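Local coordinates for mandelate racemase/muconate lactonizing enzyme family protein (Roseovarius sp. TM1035, PDB 3T9P), which is a putative isomerase of the mandelate racemase/muconate lactonizing enzyme family, whose members typically act on carboxylate substrates by way of a metal-stabilised enolate intermediate, at residues E29-E34 and A381-S386; E34-V39 and V53-A58; L348-P353 and E372-W377; I25-T30 and R40-S45. All blocks are in the same frame, centred on the assembly; numbering follows the deposited sequence.

Contact 1. Residues E29-E34 and A381-S386. With SO4 (sulfate ion), chain D.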
# COMPACT_ATOMS: atom_id res chain seq x y z
N GLU A 29 0.74 -15.12 18.33
CA GLU A 29 0.75 -16.32 17.55
C GLU A 29 -0.19 -16.24 16.33
O GLU A 29 -1.25 -15.75 16.43
CB GLU A 29 0.31 -17.49 18.40
CG GLU A 29 1.11 -17.80 19.57
CD GLU A 29 0.37 -18.65 20.57
OE1 GLU A 29 -0.48 -18.12 21.25
OE2 GLU A 29 0.67 -19.81 20.65
N THR A 30 0.26 -16.77 15.21
CA THR A 30 -0.52 -16.88 14.01
C THR A 30 -0.69 -18.35 13.54
O THR A 30 0.20 -19.13 13.64
CB THR A 30 0.07 -16.05 12.84
OG1 THR A 30 1.38 -16.51 12.53
CG2 THR A 30 0.05 -14.52 13.16
N PHE A 31 -1.86 -18.66 13.05
CA PHE A 31 -2.18 -19.94 12.50
C PHE A 31 -2.80 -19.62 11.14
O PHE A 31 -3.83 -19.04 11.08
CB PHE A 31 -3.22 -20.67 13.37
CG PHE A 31 -2.84 -20.88 14.81
CD1 PHE A 31 -2.88 -19.87 15.70
CD2 PHE A 31 -2.56 -22.10 15.29
CE1 PHE A 31 -2.57 -20.08 17.01
CE2 PHE A 31 -2.25 -22.28 16.57
CZ PHE A 31 -2.24 -21.27 17.43
N CYS A 32 -2.17 -20.06 10.07
CA CYS A 32 -2.62 -19.75 8.72
C CYS A 32 -2.60 -20.87 7.70
O CYS A 32 -1.99 -21.86 7.89
CB CYS A 32 -1.78 -18.59 8.18
SG CYS A 32 0.00 -18.86 8.23
N ASN A 33 -3.32 -20.63 6.64
CA ASN A 33 -3.24 -21.25 5.35
C ASN A 33 -3.21 -20.09 4.34
O ASN A 33 -3.11 -18.98 4.74
CB ASN A 33 -4.26 -22.31 5.05
CG ASN A 33 -5.69 -21.81 4.95
OD1 ASN A 33 -5.98 -20.68 4.67
ND2 ASN A 33 -6.59 -22.71 5.19
N GLU A 34 -3.20 -20.38 3.06
CA GLU A 34 -3.21 -19.37 2.05
C GLU A 34 -4.40 -18.40 2.13
O GLU A 34 -4.30 -17.31 1.73
CB GLU A 34 -3.20 -19.97 0.64
CG GLU A 34 -2.07 -19.49 -0.18
CD GLU A 34 -1.74 -20.34 -1.48
OE1 GLU A 34 -2.10 -19.93 -2.56
OE2 GLU A 34 -1.11 -21.39 -1.38
N ALA A 381 -3.16 -25.97 10.80
CA ALA A 381 -2.72 -24.66 10.23
C ALA A 381 -1.21 -24.48 10.40
O ALA A 381 -0.59 -25.21 11.21
CB ALA A 381 -3.53 -23.52 10.89
N THR A 382 -0.57 -23.57 9.60
CA THR A 382 0.82 -23.20 9.76
C THR A 382 0.95 -22.32 10.96
O THR A 382 0.31 -21.27 11.02
CB THR A 382 1.31 -22.47 8.47
OG1 THR A 382 1.13 -23.35 7.35
CG2 THR A 382 2.76 -22.07 8.50
N TYR A 383 1.81 -22.71 11.93
CA TYR A 383 1.96 -22.00 13.20
C TYR A 383 3.19 -21.09 13.19
O TYR A 383 4.24 -21.55 12.75
CB TYR A 383 2.07 -23.00 14.36
CG TYR A 383 2.28 -22.40 15.71
CD1 TYR A 383 1.22 -21.72 16.38
CD2 TYR A 383 3.50 -22.50 16.34
CE1 TYR A 383 1.42 -21.17 17.66
CE2 TYR A 383 3.70 -21.96 17.62
CZ TYR A 383 2.67 -21.31 18.27
OH TYR A 383 2.87 -20.75 19.53
N GLN A 384 3.12 -19.88 13.75
CA GLN A 384 4.30 -19.10 13.96
C GLN A 384 4.14 -18.25 15.19
O GLN A 384 3.03 -17.75 15.49
CB GLN A 384 4.68 -18.32 12.65
CG GLN A 384 5.95 -17.43 12.80
CD GLN A 384 6.40 -16.77 11.47
OE1 GLN A 384 5.78 -16.98 10.44
NE2 GLN A 384 7.54 -15.99 11.51
N VAL A 385 5.20 -18.06 15.97
CA VAL A 385 5.04 -17.31 17.20
C VAL A 385 6.09 -16.23 17.40
O VAL A 385 7.25 -16.41 17.00
CB VAL A 385 5.03 -18.31 18.46
CG1 VAL A 385 6.37 -19.12 18.49
CG2 VAL A 385 4.81 -17.53 19.73
N SER A 386 5.71 -15.08 17.97
CA SER A 386 6.69 -14.10 18.41
C SER A 386 6.47 -13.83 19.89
O SER A 386 5.31 -13.65 20.33
CB SER A 386 6.46 -12.75 17.64
OG SER A 386 6.78 -12.87 16.24
S SO4 D . 9.93 -15.85 8.38
O1 SO4 D . 10.80 -16.48 9.40
O2 SO4 D . 10.69 -14.68 7.95
O3 SO4 D . 9.67 -16.80 7.29
O4 SO4 D . 8.62 -15.39 8.91
O HOH W 1 1.50 -18.60 10.89
O HOH W 2 -1.83 -24.39 6.71

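Contact 2. Residues E34-V39 and V53-A58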
# COMPACT_ATOMS: atom_id res chain seq x y z
N GLU A 34 -3.20 -20.38 3.06
CA GLU A 34 -3.21 -19.37 2.05
C GLU A 34 -4.40 -18.40 2.13
O GLU A 34 -4.30 -17.31 1.73
CB GLU A 34 -3.20 -19.97 0.64
CG GLU A 34 -2.07 -19.49 -0.18
CD GLU A 34 -1.74 -20.34 -1.48
OE1 GLU A 34 -2.10 -19.93 -2.56
OE2 GLU A 34 -1.11 -21.39 -1.38
N PHE A 35 -5.53 -18.88 2.61
CA PHE A 35 -6.75 -18.13 2.67
C PHE A 35 -6.99 -17.34 3.94
O PHE A 35 -7.56 -16.29 3.85
CB PHE A 35 -7.95 -18.99 2.33
CG PHE A 35 -7.94 -19.47 0.95
CD1 PHE A 35 -8.25 -18.65 -0.07
CD2 PHE A 35 -7.50 -20.72 0.67
CE1 PHE A 35 -8.20 -19.10 -1.34
CE2 PHE A 35 -7.43 -21.16 -0.61
CZ PHE A 35 -7.76 -20.36 -1.59
N VAL A 36 -6.57 -17.84 5.09
CA VAL A 36 -7.05 -17.19 6.34
C VAL A 36 -5.99 -17.32 7.35
O VAL A 36 -5.29 -18.35 7.28
CB VAL A 36 -8.36 -17.86 6.94
CG1 VAL A 36 -8.86 -16.95 8.11
CG2 VAL A 36 -9.41 -17.89 5.96
N GLY A 37 -5.83 -16.36 8.29
CA GLY A 37 -4.74 -16.44 9.29
C GLY A 37 -5.43 -15.94 10.56
O GLY A 37 -5.87 -14.77 10.58
N PHE A 38 -5.50 -16.76 11.62
CA PHE A 38 -5.91 -16.29 12.94
C PHE A 38 -4.73 -15.90 13.84
O PHE A 38 -3.65 -16.44 13.72
CB PHE A 38 -6.77 -17.35 13.65
CG PHE A 38 -8.03 -17.65 12.93
CD1 PHE A 38 -9.06 -16.70 12.87
CD2 PHE A 38 -8.18 -18.85 12.26
CE1 PHE A 38 -10.27 -16.99 12.16
CE2 PHE A 38 -9.38 -19.17 11.58
CZ PHE A 38 -10.41 -18.23 11.50
N VAL A 39 -4.98 -14.95 14.74
CA VAL A 39 -3.97 -14.44 15.61
C VAL A 39 -4.47 -14.67 17.06
O VAL A 39 -5.64 -14.34 17.40
CB VAL A 39 -3.73 -12.90 15.39
CG1 VAL A 39 -2.74 -12.32 16.53
CG2 VAL A 39 -3.09 -12.63 13.94
N VAL A 53 -6.14 -11.80 10.57
CA VAL A 53 -5.59 -10.98 9.52
C VAL A 53 -6.60 -11.00 8.36
O VAL A 53 -7.49 -11.78 8.36
CB VAL A 53 -4.15 -11.37 9.07
CG1 VAL A 53 -3.17 -11.45 10.26
CG2 VAL A 53 -4.16 -12.60 8.28
N SER A 54 -6.45 -10.11 7.41
CA SER A 54 -7.31 -10.09 6.26
C SER A 54 -7.22 -11.45 5.53
O SER A 54 -6.21 -12.07 5.50
CB SER A 54 -6.88 -9.02 5.27
OG SER A 54 -7.69 -9.02 4.16
N THR A 55 -8.33 -11.89 5.00
CA THR A 55 -8.31 -13.06 4.16
C THR A 55 -7.54 -12.76 2.83
O THR A 55 -7.31 -11.63 2.49
CB THR A 55 -9.72 -13.53 3.81
OG1 THR A 55 -10.50 -12.43 3.35
CG2 THR A 55 -10.39 -14.21 4.98
N TYR A 56 -7.09 -13.83 2.21
CA TYR A 56 -6.43 -13.86 0.92
C TYR A 56 -4.91 -13.60 1.00
O TYR A 56 -4.49 -12.60 1.49
CB TYR A 56 -7.12 -13.01 -0.13
CG TYR A 56 -8.59 -13.33 -0.32
CD1 TYR A 56 -8.99 -14.56 -0.83
CD2 TYR A 56 -9.56 -12.42 0.02
CE1 TYR A 56 -10.31 -14.86 -1.00
CE2 TYR A 56 -10.89 -12.71 -0.15
CZ TYR A 56 -11.27 -13.93 -0.64
OH TYR A 56 -12.54 -14.23 -0.81
N ASN A 57 -4.13 -14.55 0.52
CA ASN A 57 -2.69 -14.49 0.61
C ASN A 57 -2.30 -14.33 2.10
O ASN A 57 -1.36 -13.68 2.44
CB ASN A 57 -2.12 -13.39 -0.29
CG ASN A 57 -2.18 -13.75 -1.77
OD1 ASN A 57 -2.48 -12.91 -2.57
ND2 ASN A 57 -1.90 -14.96 -2.10
N ALA A 58 -3.06 -14.99 2.96
CA ALA A 58 -2.96 -14.89 4.39
C ALA A 58 -1.58 -15.34 4.88
O ALA A 58 -1.10 -14.82 5.82
CB ALA A 58 -4.14 -15.63 5.14
O HOH W 3 -7.04 -14.21 7.06

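Contact 3. Residues L348-P353 and E372-W377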
# COMPACT_ATOMS: atom_id res chain seq x y z
N LEU A 348 -14.41 -22.95 9.91
CA LEU A 348 -13.56 -22.03 10.66
C LEU A 348 -14.02 -21.92 12.08
O LEU A 348 -13.15 -21.93 12.99
CB LEU A 348 -13.52 -20.61 10.03
CG LEU A 348 -13.00 -20.56 8.63
CD1 LEU A 348 -13.15 -19.09 8.11
CD2 LEU A 348 -11.59 -21.11 8.51
N PHE A 349 -15.36 -21.81 12.28
CA PHE A 349 -15.88 -21.51 13.60
C PHE A 349 -16.80 -22.68 14.08
O PHE A 349 -17.40 -23.35 13.25
CB PHE A 349 -16.71 -20.21 13.51
CG PHE A 349 -15.90 -19.08 12.95
CD1 PHE A 349 -14.79 -18.62 13.64
CD2 PHE A 349 -16.23 -18.49 11.70
CE1 PHE A 349 -13.96 -17.53 13.13
CE2 PHE A 349 -15.45 -17.38 11.20
CZ PHE A 349 -14.29 -16.94 11.92
N LEU A 350 -16.92 -22.86 15.38
CA LEU A 350 -17.89 -23.80 15.95
C LEU A 350 -19.24 -23.11 16.11
O LEU A 350 -19.31 -21.85 16.16
CB LEU A 350 -17.40 -24.26 17.34
CG LEU A 350 -16.06 -25.05 17.31
CD1 LEU A 350 -15.45 -25.37 18.66
CD2 LEU A 350 -16.16 -26.28 16.41
N GLY A 351 -20.33 -23.89 16.14
CA GLY A 351 -21.68 -23.29 16.32
C GLY A 351 -22.22 -22.56 15.06
O GLY A 351 -21.94 -22.87 13.94
N ASP A 352 -23.01 -21.55 15.22
CA ASP A 352 -23.59 -21.03 14.01
C ASP A 352 -23.59 -19.50 14.21
O ASP A 352 -24.64 -18.88 14.32
CB ASP A 352 -25.01 -21.58 13.94
CG ASP A 352 -25.65 -21.33 12.60
OD1 ASP A 352 -24.94 -21.01 11.63
OD2 ASP A 352 -26.89 -21.44 12.52
N PRO A 353 -22.40 -18.89 14.27
CA PRO A 353 -22.35 -17.41 14.55
C PRO A 353 -23.03 -16.55 13.45
O PRO A 353 -23.53 -15.43 13.74
CB PRO A 353 -20.83 -17.12 14.69
CG PRO A 353 -20.17 -18.23 13.83
CD PRO A 353 -21.07 -19.49 14.08
N GLU A 372 -16.02 -18.93 18.37
CA GLU A 372 -14.98 -19.87 18.82
C GLU A 372 -14.39 -20.52 17.58
O GLU A 372 -15.13 -21.12 16.77
CB GLU A 372 -15.58 -20.90 19.81
CG GLU A 372 -14.44 -21.75 20.48
CD GLU A 372 -15.02 -22.99 21.22
OE1 GLU A 372 -16.30 -23.14 21.31
OE2 GLU A 372 -14.16 -23.81 21.68
N ILE A 373 -13.08 -20.33 17.38
CA ILE A 373 -12.43 -20.89 16.19
C ILE A 373 -12.27 -22.36 16.52
O ILE A 373 -11.78 -22.72 17.61
CB ILE A 373 -11.01 -20.23 15.92
CG1 ILE A 373 -11.20 -18.75 15.54
CG2 ILE A 373 -10.23 -20.95 14.85
CD1 ILE A 373 -10.16 -17.96 16.15
N SER A 374 -12.53 -23.20 15.55
CA SER A 374 -12.39 -24.61 15.80
C SER A 374 -10.94 -25.04 16.01
O SER A 374 -10.12 -24.79 15.16
CB SER A 374 -12.90 -25.44 14.63
OG SER A 374 -12.75 -26.85 15.03
N PRO A 375 -10.66 -25.81 17.09
CA PRO A 375 -9.34 -26.43 17.21
C PRO A 375 -9.04 -27.40 16.04
O PRO A 375 -7.90 -27.64 15.81
CB PRO A 375 -9.42 -27.20 18.57
CG PRO A 375 -10.45 -26.39 19.36
CD PRO A 375 -11.52 -26.07 18.27
N THR A 376 -9.99 -27.98 15.33
CA THR A 376 -9.65 -28.81 14.16
C THR A 376 -8.90 -28.01 13.07
O THR A 376 -7.89 -28.43 12.43
CB THR A 376 -10.92 -29.44 13.52
OG1 THR A 376 -11.70 -30.14 14.54
CG2 THR A 376 -10.63 -30.43 12.27
N TRP A 377 -9.43 -26.84 12.81
CA TRP A 377 -8.75 -26.02 11.76
C TRP A 377 -7.35 -25.55 12.25
O TRP A 377 -6.36 -25.65 11.55
CB TRP A 377 -9.69 -24.85 11.50
CG TRP A 377 -9.20 -24.02 10.27
CD1 TRP A 377 -9.61 -24.15 8.97
CD2 TRP A 377 -8.16 -23.03 10.28
NE1 TRP A 377 -8.87 -23.27 8.15
CE2 TRP A 377 -7.98 -22.58 8.95
CE3 TRP A 377 -7.35 -22.49 11.29
CZ2 TRP A 377 -7.10 -21.64 8.62
CZ3 TRP A 377 -6.38 -21.49 10.91
CH2 TRP A 377 -6.30 -21.10 9.58
O HOH W 4 -18.48 -19.55 16.94

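Contact 4. Residues I25-T30 and R40-S45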
# COMPACT_ATOMS: atom_id res chain seq x y z
N ILE A 25 1.51 -6.63 26.21
CA ILE A 25 1.51 -7.79 25.29
C ILE A 25 2.76 -8.72 25.49
O ILE A 25 3.92 -8.28 25.30
CB ILE A 25 1.42 -7.34 23.73
CG1 ILE A 25 0.18 -6.50 23.57
CG2 ILE A 25 1.46 -8.62 22.80
CD1 ILE A 25 0.02 -5.72 22.27
N ALA A 26 2.52 -9.99 25.73
CA ALA A 26 3.59 -10.96 25.88
C ALA A 26 3.90 -11.87 24.71
O ALA A 26 5.02 -12.21 24.50
CB ALA A 26 3.38 -11.79 27.12
N ARG A 27 2.95 -12.23 23.94
CA ARG A 27 3.02 -13.26 22.93
C ARG A 27 2.00 -13.02 21.82
O ARG A 27 0.90 -12.55 22.06
CB ARG A 27 2.80 -14.64 23.56
CG ARG A 27 2.91 -15.79 22.57
CD ARG A 27 2.93 -17.16 23.23
NE ARG A 27 4.13 -17.37 24.03
CZ ARG A 27 4.15 -17.38 25.36
NH1 ARG A 27 3.02 -17.19 26.04
NH2 ARG A 27 5.29 -17.57 26.00
N LEU A 28 2.41 -13.26 20.62
CA LEU A 28 1.55 -13.17 19.46
C LEU A 28 1.79 -14.38 18.59
O LEU A 28 2.87 -14.60 18.18
CB LEU A 28 1.77 -11.87 18.67
CG LEU A 28 1.24 -10.57 19.31
CD1 LEU A 28 1.84 -9.36 18.77
CD2 LEU A 28 -0.24 -10.41 19.35
N GLU A 29 0.74 -15.12 18.33
CA GLU A 29 0.75 -16.32 17.55
C GLU A 29 -0.19 -16.24 16.33
O GLU A 29 -1.25 -15.75 16.43
CB GLU A 29 0.31 -17.49 18.40
CG GLU A 29 1.11 -17.80 19.57
CD GLU A 29 0.37 -18.65 20.57
OE1 GLU A 29 -0.48 -18.12 21.25
OE2 GLU A 29 0.67 -19.81 20.65
N THR A 30 0.26 -16.77 15.21
CA THR A 30 -0.52 -16.88 14.01
C THR A 30 -0.69 -18.35 13.54
O THR A 30 0.20 -19.13 13.64
CB THR A 30 0.07 -16.05 12.84
OG1 THR A 30 1.38 -16.51 12.53
CG2 THR A 30 0.05 -14.52 13.16
N ARG A 40 -3.61 -15.22 17.88
CA ARG A 40 -3.81 -15.32 19.31
C ARG A 40 -2.80 -14.44 20.05
O ARG A 40 -1.63 -14.56 19.89
CB ARG A 40 -3.81 -16.77 19.84
CG ARG A 40 -4.03 -16.83 21.32
CD ARG A 40 -4.22 -18.22 21.92
NE ARG A 40 -3.07 -19.07 21.73
CZ ARG A 40 -3.09 -20.38 21.71
NH1 ARG A 40 -4.21 -21.02 21.95
NH2 ARG A 40 -2.01 -21.03 21.46
N VAL A 41 -3.32 -13.58 20.88
CA VAL A 41 -2.56 -12.67 21.71
C VAL A 41 -2.64 -13.15 23.16
O VAL A 41 -3.67 -13.56 23.62
CB VAL A 41 -3.04 -11.21 21.64
CG1 VAL A 41 -4.39 -11.06 22.19
CG2 VAL A 41 -2.07 -10.26 22.32
N THR A 42 -1.51 -13.14 23.84
CA THR A 42 -1.39 -13.39 25.27
C THR A 42 -0.73 -12.24 26.02
O THR A 42 0.31 -11.80 25.63
CB THR A 42 -0.62 -14.69 25.54
OG1 THR A 42 -1.15 -15.74 24.79
CG2 THR A 42 -0.66 -15.05 27.01
N THR A 43 -1.35 -11.76 27.09
CA THR A 43 -0.80 -10.68 27.90
C THR A 43 0.14 -11.24 28.96
O THR A 43 0.17 -12.40 29.16
CB THR A 43 -1.86 -9.80 28.60
OG1 THR A 43 -2.48 -10.54 29.64
CG2 THR A 43 -2.88 -9.30 27.62
N ASP A 44 0.83 -10.35 29.66
CA ASP A 44 1.71 -10.72 30.77
C ASP A 44 0.91 -11.37 31.90
O ASP A 44 1.44 -12.12 32.62
CB ASP A 44 2.64 -9.62 31.27
CG ASP A 44 1.96 -8.32 31.55
OD1 ASP A 44 0.74 -8.19 31.56
OD2 ASP A 44 2.67 -7.38 31.73
N SER A 45 -0.36 -11.03 32.03
CA SER A 45 -1.26 -11.64 32.98
C SER A 45 -1.73 -13.04 32.58
O SER A 45 -2.48 -13.63 33.30
CB SER A 45 -2.48 -10.75 33.20
OG SER A 45 -3.52 -11.07 32.32
O HOH W 5 -0.32 -15.63 22.06

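Contact 1. Residues E29-E34 and A381-S386
Glu29 OE2 is gripped by two groups: Tyr383 OH donates over 2.6 Å to its anti lone pair, and NH2 of Arg40, on strand 37-43, donates to the same oxygen. The carboxylate stands nearly perpendicular to the tyrosine ring and meets it at its edge. With Tyr383 CG anti to the backbone N (chi1 178°), the ring leans across to the neighbouring strand, where its CD1 sits 3.5 Å from Phe31 CE2, above the rim of the Phe31 ring; the two planes are oblique, 59° apart. Phe31 CB also packs on Ala381 CB, and Trp377 and Trp50 add to this aromatic face. The other face carries Thr30, Cys32, Thr382 and Gln384. Here Cys32 SG rests 3.8 Å from Thr382 CB, and a water joins Thr30 OG1 (2.7 Å) to Thr382 O, while His66 supplies a second partner to the Thr30 hydroxyl. Gln384, fully extended, sends NE2 to O4 of a sulfate at 2.9 Å; Arg67 binds the same ion, probably picked up from the crystallisation liquor. Between the faces, paired backbone bonds link Thr30 with Gln384 and Cys32 with Thr382. The C-terminal strand thus returns antiparallel to the first strand and forms an outer strand of the sheet, as in the N-terminal capping domain of the enolase superfamily, which is completed by the chain's C-terminal end.

Contact 2. Residues E34-V39 and V53-A58
The two segments run against each other without forming regular strand pairs, joined by three backbone bonds: Val53 N to Gly37 O (3.0 Å), Tyr56 N to Phe35 O (3.0 Å) and Ala58 N to Glu34 O (2.9 Å). Between the first two a water bridges the segments, accepting from Gly37 N and donating to Val53 O. The last two donors approach their carbonyls from well above the plane. The chain of 53-58 passes through positive phi at Tyr56 and Asn57 before helix 58-73 starts. Ala58, in the first turn of that helix, pushes its CB to 3.3 Å from Val36 N. Next to it, Gly37 has no side chain, and Val53 CG2 settles 4.0 Å from Gly37 CA. These are the hairpin loop and the loop after the third strand of the capping domain; in enolase superfamily relatives such loops reach over the mouth of the barrel, and here too both touch barrel residues. Val36 CG2 and Thr55 CG2 lie alongside each other at 3.9 Å. A chi1 of 49° sets Thr55 OG1 between its backbone N and carbonyl carbon, from where it bonds to Asn310. Phe35 stacks on Trp344, and Tyr56 CD1 lies at the edge of the Phe35 ring, 4.2 Å from Phe35 CD1; Tyr95 of the second subunit packs on Tyr56. Deeper in the domain, the Val39 and Val53 side chains cross at about a right angle, Val39 CG2 3.9 Å from Val53 CG1, with Phe65 and Ala110 against Val39.

Contact 3. Residues L348-P353 and E372-W377
Leu348 CD2 lies over one face of the Trp377 indole, 3.7 Å from the centroid of its five-membered ring and 22° off the normal, a CH-pi contact. The Phe349 ring carries Leu348 CB over the centre of one face, while Ile373 CG1, 3.9 Å from Phe349 CE1, and Glu372 O lie at its edge. The backbones meet in a single beta bridge between Phe349 and Ile373, which ties a loop late in the barrel domain to the start of helix 375-379, just ahead of the chain's return to the capping domain. Two bonds make the bridge, Ser374 N to Leu348 O at 2.9 Å and Leu350 N to Glu372 O at 2.9 Å. Phe349 also packs against Leu313 of helix 313-322, and Phe38 of the capping domain meets Trp377 edge-to-face, so the indole bridges the two domains. On the exposed side Leu350 splits its methyls: CD1 comes over the carboxylate of the extended Glu372 chain, 3.5 Å from Glu372 CD and nearly as close to both oxygens, and CD2 lies by Ser374 OG. Ser374 is the N-cap of the helix, its OG accepting from Thr376 N at 3.0 Å; with OG anti to the backbone N (chi1 -178°), it reaches the helix start. Beyond the bridge, a water donates to Leu350 O at 2.6 Å and accepts from Glu372 N at 2.9 Å.

Contact 4. Residues I25-T30 and R40-S45
Arg40 holds the Glu29 carboxylate side-on in a salt bridge, NE to OE1 at 2.8 Å and NH2 to OE2 at 3.1 Å; Tyr383 OH also bonds OE2. Both oxygens lie in the guanidinium plane, yet the carboxylate is turned 35° against it, so the nitrogens come in tilted from the carboxylate plane. The arginine runs straight from the backbone through CD and then bends at chi3 (61°), which turns its NE/NH2 edge back alongside the glutamate. A water beside this pair donates to Glu29 OE1 (2.6 Å) and to Arg40 O and accepts from Thr42 OG1, a hydroxyl also bonded to Gln48. Arg27 shares this face: its CB rests 4.0 Å from Thr42 CB, and its bent chain carries the guanidinium on to a salt bridge with Glu387. On the reverse face Leu28 and Val41 make an apolar contact. With Val41 CG1 wedged between the backbone N and the carbonyl carbon, CG2 is left to meet Leu28 CD2 at a tight 3.5 Å and Ile25 CG2 at 3.9 Å; Leu107 and Leu111 of helix 98-119 pack on Leu28 and Val41 respectively. At the far end Thr42 O takes two donors, Ala26 N (2.9 Å) and Arg27 N (3.2 Å), where the register slips by one. Two residues facing one across antiparallel strands make a classic beta bulge, here in the hairpin that opens the capping domain's sheet.

Contacts 1, 2 and 4 all build on the capping-domain sheet: contacts 1 and 4 share strand 25-32, while contacts 2 and 4 share strand 37-43. Contacts 2 and 4 are largely buried; contacts 1 and 3 are partly exposed. In the sheet, strand ladders, regular in contact 1 and bulged in contact 4, combine with charged and aromatic pairs, and Glu29 serves both neighbours. Contact 2, in the loops at the barrel end of the sheet, relies instead on three backbone bonds, a water and small aliphatic groups, with Phe35 and Tyr56 meeting beside them. Contact 3 belongs to the barrel side, but Trp377 packs on Phe31 of contact 1 and Phe38 of contact 2. Contacts 3 and 4 do not touch.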